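Local atomic coordinates of uncharacterized protein (Parabacteroides distasonis, PDB entry 3LM3), a protein that is of unknown function but is probably a glycoside hydrolase or deacetylase acting on carbohydrate. Residues P188-Y193 and A267-K272; E61-N66 and T317-F322; E126-I131 and E162-H167. One frame throughout, in Å; residues are numbered along the deposited sequence. Where two conformers were deposited one is given.

Contact 1. Residues P188-Y193 and A267-K272; sequences PSYPFY and AIHFDK
Tyr190 and His269 meet in the buried interior, where the loop between strands 168-172 and 194-195 reaches helix 255-277. The surrounding parallel strands and outer helices are consistent with the beta/alpha barrel expected of the glycoside hydrolase/deacetylase clan. The two backbones stay well apart, with the CA atoms of Tyr190 and His269 10.4 Å from each other. The side chains bridge this distance.

The polar part is a single hydrogen bond. Tyr190 OH lies 2.6 Å from His269 ND1, at the edge of the imidazole and in its plane. CG of His269 stands anti to its carbonyl carbon (chi1 -61°), which sends the ring off the helix toward the loop. The phenol oxygen has a second partner, the backbone N of Trp281 on strand 280-287. Two bonds therefore grip this buried oxygen and fix the end of the tyrosine.

The aromatic part is a rim-to-rim meeting. The ring centroids are 5.3 Å apart and the planes are inclined by 27°. Neither ring lies over the face of the other, and the two side chains run alongside, pointing opposite ways. Phe343 of strand 341-346 touches both rings and is edge-to-face with Tyr190. It brings the antiparallel sheet up against the pair. Between the two rims, Tyr190 CE1 comes within 3.4 Å of His269 CE1.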
loop_
_atom_site.group_PDB
_atom_site.type_symbol
_atom_site.label_atom_id
_atom_site.label_comp_id
_atom_site.label_asym_id
_atom_site.label_seq_id
_atom_site.Cartn_x
_atom_site.Cartn_y
_atom_site.Cartn_z
ATOM N N PRO A 188 1.229 9.215 -5.947
ATOM C CA PRO A 188 1.197 8.080 -6.872
ATOM C C PRO A 188 0.927 6.791 -6.133
ATOM O O PRO A 188 1.212 6.675 -4.945
ATOM C CB PRO A 188 2.625 8.036 -7.471
ATOM C CG PRO A 188 3.180 9.438 -7.207
ATOM C CD PRO A 188 2.584 9.813 -5.868
ATOM N N SER A 189 0.366 5.808 -6.835
ATOM C CA SER A 189 0.115 4.501 -6.254
ATOM C C SER A 189 1.244 3.528 -6.515
ATOM O O SER A 189 1.323 2.507 -5.848
ATOM C CB SER A 189 -1.199 3.937 -6.738
ATOM O OG SER A 189 -1.149 3.581 -8.098
ATOM N N TYR A 190 2.099 3.808 -7.475
ATOM C CA TYR A 190 3.273 2.982 -7.752
ATOM C C TYR A 190 4.493 3.663 -7.150
ATOM O O TYR A 190 4.396 4.785 -6.595
ATOM C CB TYR A 190 3.416 2.710 -9.256
ATOM C CG TYR A 190 2.916 1.347 -9.757
ATOM C CD1 TYR A 190 1.894 0.645 -9.109
ATOM C CD2 TYR A 190 3.447 0.814 -10.925
ATOM C CE1 TYR A 190 1.464 -0.579 -9.584
ATOM C CE2 TYR A 190 3.022 -0.415 -11.417
ATOM C CZ TYR A 190 2.013 -1.100 -10.751
ATOM O OH TYR A 190 1.521 -2.282 -11.289
ATOM N N PRO A 191 5.650 2.987 -7.199
ATOM C CA PRO A 191 6.754 3.433 -6.347
ATOM C C PRO A 191 7.341 4.757 -6.789
ATOM O O PRO A 191 7.377 5.082 -7.982
ATOM C CB PRO A 191 7.784 2.323 -6.494
ATOM C CG PRO A 191 6.914 1.111 -6.791
ATOM C CD PRO A 191 5.880 1.629 -7.740
ATOM N N PHE A 192 7.787 5.543 -5.809
ATOM C CA PHE A 192 8.431 6.826 -6.074
ATOM C C PHE A 192 9.369 7.185 -4.935
ATOM O O PHE A 192 9.251 6.638 -3.841
ATOM C CB PHE A 192 7.393 7.955 -6.265
ATOM C CG PHE A 192 6.520 8.218 -5.038
ATOM C CD1 PHE A 192 5.448 7.400 -4.756
ATOM C CD2 PHE A 192 6.782 9.286 -4.179
ATOM C CE1 PHE A 192 4.646 7.627 -3.655
ATOM C CE2 PHE A 192 5.982 9.505 -3.058
ATOM C CZ PHE A 192 4.930 8.672 -2.789
ATOM N N TYR A 193 10.290 8.113 -5.208
ATOM C CA TYR A 193 11.133 8.718 -4.160
ATOM C C TYR A 193 10.415 9.959 -3.625
ATOM O O TYR A 193 10.093 10.870 -4.393
ATOM C CB TYR A 193 12.478 9.104 -4.748
ATOM C CG TYR A 193 13.350 7.973 -5.238
ATOM C CD1 TYR A 193 14.047 7.173 -4.359
ATOM C CD2 TYR A 193 13.538 7.764 -6.586
ATOM C CE1 TYR A 193 14.894 6.195 -4.806
ATOM C CE2 TYR A 193 14.378 6.750 -7.052
ATOM C CZ TYR A 193 15.079 5.997 -6.169
ATOM O OH TYR A 193 15.940 4.973 -6.575
ATOM N N ALA A 267 -5.584 -7.864 -12.274
ATOM C CA ALA A 267 -5.471 -7.767 -13.729
ATOM C C ALA A 267 -5.221 -6.324 -14.212
ATOM O O ALA A 267 -4.630 -6.130 -15.269
ATOM C CB ALA A 267 -6.699 -8.355 -14.414
ATOM N N ILE A 268 -5.622 -5.326 -13.429
ATOM C CA ILE A 268 -5.273 -3.944 -13.739
ATOM C C ILE A 268 -3.760 -3.807 -13.927
ATOM O O ILE A 268 -3.259 -3.071 -14.798
ATOM C CB ILE A 268 -5.718 -2.988 -12.610
ATOM C CG1 ILE A 268 -7.229 -3.056 -12.406
ATOM C CG2 ILE A 268 -5.247 -1.521 -12.839
ATOM C CD1 ILE A 268 -7.708 -2.276 -11.126
ATOM N N HIS A 269 -3.025 -4.544 -13.097
ATOM C CA HIS A 269 -1.572 -4.513 -13.040
ATOM C C HIS A 269 -0.894 -5.554 -13.900
ATOM O O HIS A 269 0.135 -5.285 -14.519
ATOM C CB HIS A 269 -1.168 -4.664 -11.576
ATOM C CG HIS A 269 -1.694 -3.545 -10.762
ATOM N ND1 HIS A 269 -1.037 -2.334 -10.698
ATOM C CD2 HIS A 269 -2.897 -3.357 -10.179
ATOM C CE1 HIS A 269 -1.790 -1.470 -10.051
ATOM N NE2 HIS A 269 -2.928 -2.065 -9.723
ATOM N N PHE A 270 -1.446 -6.753 -13.900
ATOM C CA PHE A 270 -0.772 -7.895 -14.530
ATOM C C PHE A 270 -1.167 -8.133 -15.986
ATOM O O PHE A 270 -0.475 -8.877 -16.679
ATOM C CB PHE A 270 -1.018 -9.143 -13.688
ATOM C CG PHE A 270 -0.362 -9.136 -12.311
ATOM C CD1 PHE A 270 0.607 -8.202 -11.956
ATOM C CD2 PHE A 270 -0.673 -10.141 -11.398
ATOM C CE1 PHE A 270 1.220 -8.254 -10.708
ATOM C CE2 PHE A 270 -0.060 -10.185 -10.143
ATOM C CZ PHE A 270 0.894 -9.238 -9.819
ATOM N N ASP A 271 -2.231 -7.478 -16.455
ATOM C CA ASP A 271 -2.579 -7.476 -17.880
ATOM C C ASP A 271 -2.155 -6.126 -18.475
ATOM O O ASP A 271 -0.977 -5.951 -18.851
ATOM C CB ASP A 271 -4.070 -7.796 -18.047
ATOM C CG ASP A 271 -4.395 -9.276 -17.803
ATOM O OD1 ASP A 271 -3.490 -10.140 -17.890
ATOM O OD2 ASP A 271 -5.611 -9.545 -17.544
ATOM N N LYS A 272 -3.034 -5.137 -18.486
ATOM C CA LYS A 272 -2.755 -3.850 -19.132
ATOM C C LYS A 272 -1.619 -3.081 -18.461
ATOM O O LYS A 272 -0.794 -2.489 -19.123
ATOM C CB LYS A 272 -4.028 -2.998 -19.165
ATOM C CG LYS A 272 -3.885 -1.606 -19.772
ATOM C CD LYS A 272 -3.622 -1.619 -21.262
ATOM C CE LYS A 272 -4.100 -0.303 -21.883
ATOM N NZ LYS A 272 -3.954 -0.285 -23.357
#

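Contact 2. Residues E61-N66 and T317-F322; sequences EAFATN and THFVTF
Phe63 and Phe319 set their rings against each other between helix 53-64 and strand 318-320. The helix belongs to a beta-alpha-beta crossover from strand 21-29 to its parallel neighbour 73-76. Strand 318-320 also pairs in parallel with strand 21-29. The contact therefore packs an outer helix onto the sheet.

The rings are steeply inclined, with planes at 78° and centroids 5.8 Å apart. Each ring meets the other obliquely, and the two side chains pass each other rather than meeting end on. Phe63 touches with the outer part of its ring. Its CE1 is 3.7 Å from Phe319 CD2, and its CZ is 4.0 Å from Phe319 CB. Phe319 thus offers one flank of its ring and the root of its side chain.

The torsions account for the reach. In Phe63, CG is anti to the backbone N (chi1 172°), and this carries the ring end from the helix toward the strand. In Phe319 the bond from CA to CB already points toward the helix. Leu25 and Val23 of strand 21-29 touch Phe63 and Phe319 respectively, while Lys311 of helix 296-313 also packs on Phe319.

Near the end of the helix, Ala62 O accepts from both Thr65 N and Thr65 OG1, the latter 2.8 Å away.

No hydrogen bond or charge joins the two segments. Cohesion between them rests on the shape and burial of two apolar rings.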
loop_
_atom_site.group_PDB
_atom_site.type_symbol
_atom_site.label_atom_id
_atom_site.label_comp_id
_atom_site.label_asym_id
_atom_site.label_seq_id
_atom_site.Cartn_x
_atom_site.Cartn_y
_atom_site.Cartn_z
ATOM N N GLU A 61 1.580 -21.553 5.592
ATOM C CA GLU A 61 1.442 -22.756 4.795
ATOM C C GLU A 61 0.442 -22.569 3.653
ATOM O O GLU A 61 0.661 -23.018 2.533
ATOM C CB GLU A 61 1.122 -23.947 5.732
ATOM C CG GLU A 61 2.367 -24.250 6.632
ATOM C CD GLU A 61 2.266 -25.384 7.642
ATOM O OE1 GLU A 61 1.134 -25.769 7.994
ATOM O OE2 GLU A 61 3.367 -25.836 8.101
ATOM N N ALA A 62 -0.641 -21.838 3.923
ATOM C CA ALA A 62 -1.605 -21.514 2.890
ATOM C C ALA A 62 -0.933 -20.696 1.767
ATOM O O ALA A 62 -1.124 -20.946 0.569
ATOM C CB ALA A 62 -2.806 -20.759 3.494
ATOM N N PHE A 63 -0.141 -19.696 2.175
ATOM C CA PHE A 63 0.610 -18.845 1.237
ATOM C C PHE A 63 1.562 -19.622 0.339
ATOM O O PHE A 63 1.710 -19.289 -0.831
ATOM C CB PHE A 63 1.367 -17.783 2.026
ATOM C CG PHE A 63 2.341 -16.958 1.217
ATOM C CD1 PHE A 63 1.908 -15.854 0.509
ATOM C CD2 PHE A 63 3.689 -17.267 1.193
ATOM C CE1 PHE A 63 2.829 -15.057 -0.228
ATOM C CE2 PHE A 63 4.579 -16.499 0.486
ATOM C CZ PHE A 63 4.159 -15.400 -0.218
ATOM N N ALA A 64 2.178 -20.669 0.879
ATOM C CA ALA A 64 3.121 -21.460 0.124
ATOM C C ALA A 64 2.468 -22.379 -0.898
ATOM O O ALA A 64 3.183 -22.952 -1.737
ATOM C CB ALA A 64 3.964 -22.283 1.089
ATOM N N THR A 65 1.142 -22.546 -0.845
ATOM C CA THR A 65 0.455 -23.447 -1.799
ATOM C C THR A 65 0.702 -23.016 -3.235
ATOM O O THR A 65 0.419 -21.899 -3.606
ATOM C CB THR A 65 -1.084 -23.402 -1.565
ATOM O OG1 THR A 65 -1.347 -23.635 -0.188
ATOM C CG2 THR A 65 -1.818 -24.455 -2.410
ATOM N N ASN A 66 1.236 -23.933 -4.060
ATOM C CA ASN A 66 1.560 -23.634 -5.447
ATOM C C ASN A 66 2.536 -22.467 -5.566
ATOM O O ASN A 66 2.609 -21.792 -6.602
ATOM C CB ASN A 66 0.274 -23.354 -6.246
ATOM C CG ASN A 66 -0.634 -24.558 -6.302
ATOM O OD1 ASN A 66 -1.777 -24.533 -5.810
ATOM N ND2 ASN A 66 -0.135 -25.631 -6.910
ATOM N N THR A 317 4.519 -14.907 -12.034
ATOM C CA THR A 317 4.469 -13.919 -10.954
ATOM C C THR A 317 5.409 -14.297 -9.830
ATOM O O THR A 317 5.438 -15.446 -9.390
ATOM C CB THR A 317 3.055 -13.798 -10.368
ATOM O OG1 THR A 317 2.134 -13.468 -11.422
ATOM C CG2 THR A 317 2.950 -12.743 -9.260
ATOM N N HIS A 318 6.182 -13.324 -9.346
ATOM C CA HIS A 318 7.100 -13.510 -8.236
ATOM C C HIS A 318 6.470 -12.979 -6.962
ATOM O O HIS A 318 6.110 -11.786 -6.901
ATOM C CB HIS A 318 8.398 -12.755 -8.497
ATOM C CG HIS A 318 9.103 -13.209 -9.726
ATOM N ND1 HIS A 318 9.835 -14.372 -9.759
ATOM C CD2 HIS A 318 9.186 -12.668 -10.966
ATOM C CE1 HIS A 318 10.350 -14.521 -10.972
ATOM N NE2 HIS A 318 9.970 -13.510 -11.728
ATOM N N PHE A 319 6.338 -13.837 -5.956
ATOM C CA PHE A 319 5.889 -13.463 -4.634
ATOM C C PHE A 319 7.149 -13.192 -3.812
ATOM O O PHE A 319 7.878 -14.113 -3.452
ATOM C CB PHE A 319 5.037 -14.561 -3.984
ATOM C CG PHE A 319 3.619 -14.643 -4.544
ATOM C CD1 PHE A 319 3.348 -15.154 -5.810
ATOM C CD2 PHE A 319 2.566 -14.145 -3.811
ATOM C CE1 PHE A 319 2.011 -15.201 -6.281
ATOM C CE2 PHE A 319 1.259 -14.200 -4.280
ATOM C CZ PHE A 319 1.001 -14.712 -5.525
ATOM N N VAL A 320 7.384 -11.906 -3.562
ATOM C CA VAL A 320 8.626 -11.445 -2.924
ATOM C C VAL A 320 8.307 -10.518 -1.763
ATOM O O VAL A 320 7.173 -10.075 -1.584
ATOM C CB VAL A 320 9.563 -10.749 -3.949
ATOM C CG1 VAL A 320 9.845 -11.698 -5.133
ATOM C CG2 VAL A 320 8.979 -9.449 -4.451
ATOM N N THR A 321 9.324 -10.239 -0.957
ATOM C CA THR A 321 9.138 -9.363 0.184
ATOM C C THR A 321 8.963 -7.901 -0.257
ATOM O O THR A 321 9.393 -7.524 -1.355
ATOM C CB THR A 321 10.278 -9.466 1.203
ATOM O OG1 THR A 321 11.417 -8.754 0.699
ATOM C CG2 THR A 321 10.648 -10.914 1.504
ATOM N N PHE A 322 8.326 -7.081 0.584
ATOM C CA PHE A 322 8.244 -5.636 0.307
ATOM C C PHE A 322 9.617 -5.062 0.066
ATOM O O PHE A 322 9.826 -4.312 -0.877
ATOM C CB PHE A 322 7.510 -4.899 1.451
ATOM C CG PHE A 322 6.003 -4.807 1.274
ATOM C CD1 PHE A 322 5.189 -5.863 1.620
ATOM C CD2 PHE A 322 5.417 -3.660 0.758
ATOM C CE1 PHE A 322 3.807 -5.786 1.472
ATOM C CE2 PHE A 322 4.030 -3.571 0.605
ATOM C CZ PHE A 322 3.228 -4.640 0.955
#

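Contact 3. Residues E126-I131 and E162-H167; sequences EMSEAI and EKENIH
Ser128 and Ile131 on helix 120-138 meet Glu164 and Ile166, which lie where helix 154-163 gives way to a turn. Ser128 OG donates a hydrogen bond to Glu164 OE2 at a short 2.5 Å, using the anti lone pair of that oxygen. A water donates to Glu164 OE2 and to Ser128 O, 2.8 Å from each. The bend of the Glu164 chain at chi2 (-71°) helps bring its carboxylate up to the serine. The other oxygen, OE1, forms a salt bridge with Arg143. With a leucine in place of Glu164, Arg143 would probably lose this carboxylate, and Ser128 OG would lose this acceptor but keep its bond to Tyr159 OH.

Segment 162-167 holds the end of the helix and the link to the next strand in a beta-alpha-beta crossover, in which strand 146-148, helix 154-163 and strand 168-172 follow in order. Asn165 breaks the helical path with a positive phi of 52°. Its OD1 accepts from His167 NE2 at 2.7 Å, almost in the plane of the imidazole.

Beside the polar pair the contact is apolar. Ile131 CD1 packs on Glu164 CG at 3.8 Å. The same methyl meets Ile166 CD1 tip to tip, 3.7 Å away.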
loop_
_atom_site.group_PDB
_atom_site.type_symbol
_atom_site.label_atom_id
_atom_site.label_comp_id
_atom_site.label_asym_id
_atom_site.label_seq_id
_atom_site.Cartn_x
_atom_site.Cartn_y
_atom_site.Cartn_z
ATOM N N GLU A 126 11.935 5.101 17.762
ATOM C CA GLU A 126 11.312 3.806 17.967
ATOM C C GLU A 126 11.532 2.876 16.782
ATOM O O GLU A 126 11.729 1.676 16.980
ATOM C CB GLU A 126 9.829 3.980 18.329
ATOM C CG GLU A 126 9.706 4.681 19.694
ATOM C CD GLU A 126 8.298 4.811 20.230
ATOM O OE1 GLU A 126 7.355 4.335 19.569
ATOM O OE2 GLU A 126 8.159 5.399 21.333
HETATM N N MSE A 127 11.577 3.393 15.559
HETATM C CA MSE A 127 11.992 2.571 14.433
HETATM C C MSE A 127 13.384 2.007 14.677
HETATM O O MSE A 127 13.607 0.808 14.438
HETATM C CB MSE A 127 11.959 3.344 13.100
HETATM C CG MSE A 127 10.585 3.659 12.590
HETATM SE SE MSE A 127 10.504 4.319 10.780
HETATM C CE MSE A 127 11.680 5.846 11.001
ATOM N N SER A 128 14.328 2.833 15.125
ATOM C CA SER A 128 15.660 2.333 15.434
ATOM C C SER A 128 15.648 1.253 16.511
ATOM O O SER A 128 16.367 0.242 16.406
ATOM C CB SER A 128 16.564 3.489 15.810
ATOM O OG SER A 128 16.808 4.286 14.659
ATOM N N GLU A 129 14.835 1.442 17.543
ATOM C CA GLU A 129 14.727 0.430 18.601
ATOM C C GLU A 129 14.206 -0.897 18.064
ATOM O O GLU A 129 14.708 -1.977 18.419
ATOM C CB GLU A 129 13.786 0.929 19.717
ATOM C CG GLU A 129 14.376 2.022 20.586
ATOM C CD GLU A 129 13.391 2.637 21.577
ATOM O OE1 GLU A 129 12.177 2.287 21.561
ATOM O OE2 GLU A 129 13.833 3.535 22.329
ATOM N N ALA A 130 13.176 -0.837 17.238
ATOM C CA ALA A 130 12.617 -2.056 16.636
ATOM C C ALA A 130 13.596 -2.756 15.718
ATOM O O ALA A 130 13.701 -3.985 15.746
ATOM C CB ALA A 130 11.327 -1.709 15.847
ATOM N N ILE A 131 14.316 -1.990 14.907
ATOM C CA ILE A 131 15.317 -2.564 14.001
ATOM C C ILE A 131 16.377 -3.319 14.806
ATOM O O ILE A 131 16.765 -4.427 14.445
ATOM C CB ILE A 131 15.969 -1.502 13.116
ATOM C CG1 ILE A 131 14.974 -0.952 12.089
ATOM C CG2 ILE A 131 17.205 -2.066 12.374
ATOM C CD1 ILE A 131 15.365 0.398 11.542
ATOM N N GLU A 162 19.110 7.594 5.590
ATOM C CA GLU A 162 20.388 8.207 5.924
ATOM C C GLU A 162 20.967 7.684 7.221
ATOM O O GLU A 162 22.197 7.541 7.348
ATOM C CB GLU A 162 20.246 9.732 5.923
ATOM C CG GLU A 162 19.859 10.203 4.500
ATOM C CD GLU A 162 19.463 11.671 4.319
ATOM O OE1 GLU A 162 19.513 12.479 5.283
ATOM O OE2 GLU A 162 19.071 12.006 3.157
ATOM N N LYS A 163 20.118 7.356 8.189
ATOM C CA LYS A 163 20.616 6.892 9.478
ATOM C C LYS A 163 20.562 5.386 9.692
ATOM O O LYS A 163 21.351 4.839 10.488
ATOM C CB LYS A 163 19.957 7.660 10.611
ATOM C CG LYS A 163 20.335 9.110 10.523
ATOM C CD LYS A 163 19.644 9.987 11.483
ATOM C CE LYS A 163 20.383 11.318 11.618
ATOM N NZ LYS A 163 19.580 12.357 12.321
ATOM N N GLU A 164 19.648 4.698 9.007
ATOM C CA GLU A 164 19.533 3.238 9.116
ATOM C C GLU A 164 19.920 2.479 7.856
ATOM O O GLU A 164 19.905 1.243 7.842
ATOM C CB GLU A 164 18.126 2.840 9.604
ATOM C CG GLU A 164 17.827 3.299 11.031
ATOM C CD GLU A 164 18.594 2.530 12.114
ATOM O OE1 GLU A 164 19.426 1.649 11.840
ATOM O OE2 GLU A 164 18.368 2.830 13.301
ATOM N N ASN A 165 20.273 3.203 6.790
ATOM C CA ASN A 165 20.613 2.586 5.524
ATOM C C ASN A 165 19.527 1.603 5.064
ATOM O O ASN A 165 19.813 0.488 4.571
ATOM C CB ASN A 165 21.994 1.910 5.627
ATOM C CG ASN A 165 22.587 1.564 4.280
ATOM O OD1 ASN A 165 22.334 2.223 3.262
ATOM N ND2 ASN A 165 23.421 0.526 4.273
ATOM N N ILE A 166 18.260 2.022 5.226
ATOM C CA ILE A 166 17.090 1.267 4.757
ATOM C C ILE A 166 16.408 2.157 3.750
ATOM O O ILE A 166 16.138 3.311 4.041
ATOM C CB ILE A 166 16.165 0.867 5.904
ATOM C CG1 ILE A 166 16.827 -0.247 6.716
ATOM C CG2 ILE A 166 14.770 0.462 5.348
ATOM C CD1 ILE A 166 16.107 -0.559 8.033
ATOM N N HIS A 167 16.186 1.630 2.545
ATOM C CA HIS A 167 15.847 2.452 1.391
ATOM C C HIS A 167 14.505 2.055 0.769
ATOM O O HIS A 167 14.221 2.439 -0.358
ATOM C CB HIS A 167 16.962 2.417 0.339
ATOM C CG HIS A 167 18.263 2.923 0.869
ATOM N ND1 HIS A 167 18.546 4.268 0.976
ATOM C CD2 HIS A 167 19.336 2.268 1.370
ATOM C CE1 HIS A 167 19.760 4.416 1.495
ATOM N NE2 HIS A 167 20.240 3.221 1.789
HETATM O O HOH W 1 18.797 0.647 15.030
#

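In the fold
From the N terminus, the chain first passes 61-66, at the end of helix 53-64. Its partner 317-322 comes 251 residues later, so contact 2 closes the longest loop and ties helix 53-64 to strand 318-320. Contacts 3 and 1 are both nested inside that loop, in series. Contact 3 closes first, joining helix 120-138 to the turn before strand 168-172. Contact 1 follows, tying the loop before strand 194-195 to helix 255-277. Contacts 1 and 2 touch, with Phe270 CE2 4.0 Å from Thr317 CG2. Contact 3 lies apart, its centre about 27 Å from that of contact 1 and about 26 Å from that of contact 2.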